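Local structure of titin (Homo sapiens, 2A38) at residues A[67-79]-A[89-101]. The protein is a giant muscle protein whose N-terminal pair of immunoglobulin domains forms a structural tandem and probably serves to anchor it in the Z-disc. Sequence-based numbering, arbitrary orientation.
Sequences IPAVTKANSGRYS and ATSTAELLVKAET
Gly76 O accepts the amide of Leu95 at 2.7 Å from Leu95 N, almost straight at 174°, while Glu94 CA brings a weaker C-H contact to the same oxygen. Two residues on, Tyr78 and Ala93 exchange two backbone bonds, Tyr78 N to Ala93 O and Ala93 N to Tyr78 O, each 2.9 Å. At the backbone angles of Gly76 (phi 127°) a CB would be jammed against the preceding carbonyl oxygen, so glycine suits the place. These bonds pair strands F and G of an I-set immunoglobulin sandwich, and Tyr78, on strand F, reaches back to the E-F turn to form the tyrosine corner: its OH donates to Asn74 O at 2.5 Å, in the carbonyl plane on a lone pair. Tyr78 CG lies anti to the carbonyl carbon, beside the backbone N (chi1 -74°), which turns the buried ring toward Leu95, CE1 meeting Leu95 CD2 at 3.8 Å, and Phe25 packs on it from strand 23-32. A phenylalanine in place of Tyr78 would probably leave Asn74 O without this donor and the turn less firmly tied to its strand. Branched Val97 packs against the turn, its CG2 touching Val70 CG1 (3.6 Å) and Thr71 O. Farther out, extended Lys72 presses CE tightly on Ala99 CB (3.4 Å), where a small residue suits.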
# COMPACT_ATOMS: atom_id res chain seq x y z
N ILE A 67 8.75 -7.75 9.05
CA ILE A 67 8.86 -6.89 7.88
C ILE A 67 7.70 -5.90 8.03
O ILE A 67 6.54 -6.30 7.95
CB ILE A 67 8.68 -7.67 6.57
CG1 ILE A 67 9.70 -8.81 6.50
CG2 ILE A 67 8.86 -6.74 5.38
CD1 ILE A 67 9.60 -9.65 5.25
N PRO A 68 8.01 -4.62 8.28
CA PRO A 68 7.00 -3.56 8.45
C PRO A 68 5.97 -3.51 7.31
O PRO A 68 4.83 -3.92 7.49
CB PRO A 68 7.85 -2.30 8.53
CG PRO A 68 9.08 -2.79 9.25
CD PRO A 68 9.36 -4.08 8.51
N ALA A 69 6.38 -3.01 6.15
CA ALA A 69 5.48 -2.94 5.01
C ALA A 69 5.88 -4.04 4.03
O ALA A 69 6.87 -3.90 3.31
CB ALA A 69 5.59 -1.58 4.33
N VAL A 70 5.13 -5.13 4.02
CA VAL A 70 5.44 -6.24 3.14
C VAL A 70 5.15 -5.96 1.68
O VAL A 70 4.13 -5.38 1.34
CB VAL A 70 4.67 -7.50 3.55
CG1 VAL A 70 5.06 -8.67 2.66
CG2 VAL A 70 4.96 -7.82 4.99
N THR A 71 6.07 -6.38 0.82
CA THR A 71 5.91 -6.19 -0.62
C THR A 71 5.83 -7.57 -1.28
O THR A 71 6.25 -8.56 -0.69
CB THR A 71 7.09 -5.40 -1.20
OG1 THR A 71 8.30 -6.16 -1.05
CG2 THR A 71 7.25 -4.07 -0.48
N LYS A 72 5.29 -7.63 -2.49
CA LYS A 72 5.16 -8.90 -3.20
C LYS A 72 6.53 -9.51 -3.48
O LYS A 72 6.64 -10.71 -3.71
CB LYS A 72 4.43 -8.70 -4.53
CG LYS A 72 2.92 -8.59 -4.39
CD LYS A 72 2.28 -8.32 -5.74
CE LYS A 72 0.77 -8.34 -5.64
NZ LYS A 72 0.12 -7.95 -6.93
N ALA A 73 7.56 -8.67 -3.46
CA ALA A 73 8.92 -9.13 -3.72
C ALA A 73 9.55 -9.81 -2.50
O ALA A 73 10.69 -10.27 -2.56
CB ALA A 73 9.78 -7.94 -4.15
N ASN A 74 8.80 -9.89 -1.40
CA ASN A 74 9.29 -10.50 -0.17
C ASN A 74 8.82 -11.94 0.06
O ASN A 74 9.39 -12.66 0.87
CB ASN A 74 8.88 -9.65 1.04
CG ASN A 74 9.64 -8.35 1.11
OD1 ASN A 74 9.23 -7.42 1.80
ND2 ASN A 74 10.77 -8.28 0.41
N SER A 75 7.78 -12.36 -0.65
CA SER A 75 7.29 -13.72 -0.47
C SER A 75 8.41 -14.72 -0.79
O SER A 75 9.46 -14.35 -1.30
CB SER A 75 6.06 -13.96 -1.35
OG SER A 75 6.35 -13.76 -2.71
N GLY A 76 8.18 -15.99 -0.47
CA GLY A 76 9.18 -17.00 -0.73
C GLY A 76 9.47 -17.79 0.52
O GLY A 76 8.71 -17.72 1.48
N ARG A 77 10.57 -18.55 0.51
CA ARG A 77 10.94 -19.35 1.66
C ARG A 77 11.89 -18.65 2.60
O ARG A 77 12.92 -18.13 2.19
CB ARG A 77 11.61 -20.65 1.23
CG ARG A 77 10.68 -21.65 0.63
CD ARG A 77 11.36 -23.00 0.57
NE ARG A 77 10.49 -24.02 0.01
CZ ARG A 77 10.76 -25.32 0.03
NH1 ARG A 77 11.88 -25.76 0.59
NH2 ARG A 77 9.91 -26.19 -0.51
N TYR A 78 11.51 -18.63 3.87
CA TYR A 78 12.33 -18.02 4.90
C TYR A 78 12.68 -19.14 5.87
O TYR A 78 11.83 -19.95 6.22
CB TYR A 78 11.56 -16.95 5.66
CG TYR A 78 11.38 -15.67 4.88
CD1 TYR A 78 10.54 -15.62 3.76
CD2 TYR A 78 12.06 -14.51 5.25
CE1 TYR A 78 10.39 -14.44 3.03
CE2 TYR A 78 11.92 -13.34 4.54
CZ TYR A 78 11.09 -13.31 3.43
OH TYR A 78 10.97 -12.14 2.74
N SER A 79 13.94 -19.20 6.28
CA SER A 79 14.35 -20.23 7.21
C SER A 79 15.19 -19.65 8.32
O SER A 79 15.81 -18.61 8.17
CB SER A 79 15.12 -21.33 6.48
OG SER A 79 16.31 -20.82 5.92
N ALA A 89 20.17 -26.79 14.02
CA ALA A 89 18.76 -27.02 13.69
C ALA A 89 18.30 -25.96 12.71
O ALA A 89 18.80 -24.85 12.70
CB ALA A 89 17.90 -26.97 14.95
N THR A 90 17.32 -26.31 11.87
CA THR A 90 16.79 -25.38 10.90
C THR A 90 15.28 -25.53 10.87
O THR A 90 14.76 -26.62 11.06
CB THR A 90 17.34 -25.67 9.50
OG1 THR A 90 18.75 -25.41 9.49
CG2 THR A 90 16.67 -24.81 8.45
N SER A 91 14.58 -24.42 10.65
CA SER A 91 13.13 -24.41 10.56
C SER A 91 12.83 -23.53 9.36
O SER A 91 13.33 -22.43 9.26
CB SER A 91 12.52 -23.79 11.82
OG SER A 91 11.11 -23.88 11.80
N THR A 92 12.02 -24.03 8.43
CA THR A 92 11.69 -23.27 7.23
C THR A 92 10.18 -23.13 7.02
O THR A 92 9.42 -24.08 7.24
CB THR A 92 12.33 -23.93 5.98
OG1 THR A 92 13.76 -23.84 6.07
CG2 THR A 92 11.88 -23.24 4.70
N ALA A 93 9.76 -21.93 6.61
CA ALA A 93 8.35 -21.64 6.34
C ALA A 93 8.26 -20.79 5.09
O ALA A 93 9.26 -20.27 4.60
CB ALA A 93 7.73 -20.89 7.52
N GLU A 94 7.05 -20.63 4.56
CA GLU A 94 6.88 -19.85 3.36
C GLU A 94 6.03 -18.61 3.60
O GLU A 94 5.06 -18.63 4.37
CB GLU A 94 6.23 -20.71 2.27
CG GLU A 94 6.15 -20.03 0.93
CD GLU A 94 5.11 -20.67 0.02
OE1 GLU A 94 5.17 -21.90 -0.18
OE2 GLU A 94 4.24 -19.93 -0.50
N LEU A 95 6.41 -17.51 2.95
CA LEU A 95 5.66 -16.26 3.07
C LEU A 95 4.92 -16.02 1.75
O LEU A 95 5.53 -15.92 0.69
CB LEU A 95 6.61 -15.09 3.36
CG LEU A 95 5.98 -13.69 3.29
CD1 LEU A 95 4.88 -13.56 4.31
CD2 LEU A 95 7.05 -12.63 3.52
N LEU A 96 3.59 -15.95 1.82
CA LEU A 96 2.77 -15.72 0.64
C LEU A 96 2.12 -14.34 0.77
O LEU A 96 1.38 -14.09 1.71
CB LEU A 96 1.69 -16.79 0.53
CG LEU A 96 0.65 -16.55 -0.56
CD1 LEU A 96 1.35 -16.36 -1.91
CD2 LEU A 96 -0.34 -17.72 -0.61
N VAL A 97 2.41 -13.46 -0.18
CA VAL A 97 1.87 -12.11 -0.14
C VAL A 97 0.65 -11.95 -1.04
O VAL A 97 0.71 -12.19 -2.25
CB VAL A 97 2.94 -11.08 -0.55
CG1 VAL A 97 2.38 -9.67 -0.44
CG2 VAL A 97 4.16 -11.24 0.34
N LYS A 98 -0.47 -11.54 -0.44
CA LYS A 98 -1.72 -11.34 -1.17
C LYS A 98 -1.83 -9.91 -1.69
O LYS A 98 -1.67 -8.95 -0.93
CB LYS A 98 -2.91 -11.66 -0.25
CG LYS A 98 -4.28 -11.37 -0.86
CD LYS A 98 -4.45 -12.10 -2.20
CE LYS A 98 -5.65 -11.57 -2.98
NZ LYS A 98 -5.69 -12.10 -4.37
N ALA A 99 -2.10 -9.77 -2.98
CA ALA A 99 -2.24 -8.46 -3.62
C ALA A 99 -3.32 -7.63 -2.94
O ALA A 99 -4.41 -8.12 -2.64
CB ALA A 99 -2.57 -8.63 -5.10
N GLU A 100 -3.00 -6.36 -2.70
CA GLU A 100 -3.92 -5.44 -2.05
C GLU A 100 -4.72 -4.63 -3.07
O GLU A 100 -4.20 -4.24 -4.11
CB GLU A 100 -3.13 -4.50 -1.14
CG GLU A 100 -3.94 -3.35 -0.55
CD GLU A 100 -3.05 -2.32 0.13
OE1 GLU A 100 -2.02 -1.92 -0.47
OE2 GLU A 100 -3.39 -1.89 1.26
N THR A 101 -5.99 -4.39 -2.76
CA THR A 101 -6.85 -3.60 -3.63
C THR A 101 -7.80 -2.74 -2.80
O THR A 101 -8.11 -3.05 -1.65
CB THR A 101 -7.69 -4.49 -4.58
OG1 THR A 101 -8.41 -5.46 -3.82
CG2 THR A 101 -6.79 -5.18 -5.60